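PDB 2A28: protein BZZ1 from Saccharomyces cerevisiae, which acts in endocytosis and vacuolar trafficking and works with type I myosins to repolarise the actin cytoskeleton after salt stress, here represented by its second SH3 domain. Local coordinates for residues A[47-50]-A[51-54]. Residues are numbered along the deposited sequence; the frame is centred on the assembly and turned at random.
Sequences LFPT and SYCK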
# COMPACT_ATOMS: atom_id res chain seq x y z
N LEU A 47 -1.68 0.30 5.80
CA LEU A 47 -0.52 1.02 5.39
C LEU A 47 0.45 0.12 4.59
O LEU A 47 0.73 -0.99 4.94
CB LEU A 47 0.28 1.56 6.59
CG LEU A 47 -0.46 2.51 7.51
CD1 LEU A 47 0.34 2.79 8.76
CD2 LEU A 47 -0.75 3.82 6.78
N PHE A 48 1.02 0.73 3.55
CA PHE A 48 2.05 0.03 2.76
C PHE A 48 3.06 1.06 2.28
O PHE A 48 2.77 2.27 2.21
CB PHE A 48 1.44 -0.70 1.53
CG PHE A 48 0.66 0.21 0.64
CD1 PHE A 48 1.25 0.79 -0.49
CD2 PHE A 48 -0.65 0.53 0.88
CE1 PHE A 48 0.58 1.66 -1.29
CE2 PHE A 48 -1.35 1.38 0.10
CZ PHE A 48 -0.76 1.93 -1.03
N PRO A 49 4.27 0.62 1.91
CA PRO A 49 5.27 1.60 1.50
C PRO A 49 5.01 2.17 0.11
O PRO A 49 4.95 1.45 -0.89
CB PRO A 49 6.60 0.84 1.56
CG PRO A 49 6.31 -0.43 2.30
CD PRO A 49 4.85 -0.71 2.08
N THR A 50 4.91 3.49 0.02
CA THR A 50 4.62 4.17 -1.22
C THR A 50 5.60 3.82 -2.32
O THR A 50 5.24 3.65 -3.49
CB THR A 50 4.67 5.69 -0.96
OG1 THR A 50 3.87 5.92 0.19
CG2 THR A 50 4.20 6.53 -2.12
N SER A 51 6.87 3.76 -1.98
CA SER A 51 7.97 3.57 -2.89
C SER A 51 8.04 2.15 -3.46
O SER A 51 8.80 1.88 -4.37
CB SER A 51 9.29 3.90 -2.19
OG SER A 51 9.59 2.95 -1.12
N TYR A 52 7.20 1.25 -2.94
CA TYR A 52 7.02 -0.07 -3.55
C TYR A 52 5.97 -0.08 -4.64
O TYR A 52 5.71 -1.17 -5.18
CB TYR A 52 6.70 -1.09 -2.46
CG TYR A 52 7.78 -1.49 -1.51
CD1 TYR A 52 8.66 -0.55 -0.96
CD2 TYR A 52 7.91 -2.78 -1.09
CE1 TYR A 52 9.66 -0.95 -0.06
CE2 TYR A 52 8.86 -3.19 -0.21
CZ TYR A 52 9.76 -2.26 0.31
OH TYR A 52 10.72 -2.63 1.22
N CYS A 53 5.41 1.04 -4.99
CA CYS A 53 4.38 1.18 -5.95
C CYS A 53 4.67 2.28 -6.96
O CYS A 53 5.56 3.09 -6.70
CB CYS A 53 3.03 1.51 -5.31
SG CYS A 53 2.53 0.35 -4.04
N LYS A 54 3.82 2.34 -7.95
CA LYS A 54 3.79 3.40 -8.94
C LYS A 54 2.38 3.90 -9.17
O LYS A 54 1.36 3.27 -8.87
CB LYS A 54 4.50 2.86 -10.17
CG LYS A 54 3.73 1.89 -11.02
CD LYS A 54 4.28 1.50 -12.35
CE LYS A 54 3.44 0.51 -13.13
NZ LYS A 54 4.09 -0.13 -14.30
OXT LYS A 54 2.32 5.11 -9.54
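Pro49 packs over one face of the Tyr52 ring where strand 44-49 runs into the 3-10 turn near the C-terminal end of this SH3 domain. In SH3 domains generally, the proline and tyrosine of this turn belong to the surface that binds proline-rich ligands, and Pro49 and Tyr52 probably serve the same role here. The Pro49 CG atom lies 4.1 Å from the centroid of the Tyr52 ring, 11° off the ring normal, a CH-pi contact, while Pro49 CB comes 3.5 Å from Tyr52 CD1. With CG set beside its own backbone N and anti to the carbonyl carbon (chi1 -71°), Tyr52 brings its ring back over the proline. An alanine in place of Tyr52 lacks the ring, and is likely to leave Pro49 CB and CG without this CH-pi partner and a gap on that side of the proline. Two successive turn bonds hold the backbone: Tyr52 N donates to Pro49 O at 3.1 Å, and Cys53 N to Thr50 O at 3.0 Å. Thr50 OG1 is hydrogen-bonded to Asp31 OD2 and Thr37 OG1, outside the turn. Inward, Phe48 and Cys53 meet among buried side chains, both touching Ile25 of strand 24-27. The thiol of Cys53 stands beside its backbone N (chi1 -54°), which carries the sulfur to the phenyl group for an oblique sulfur-aromatic contact; the closest approach is Cys53 SG to Phe48 CE1, 3.6 Å.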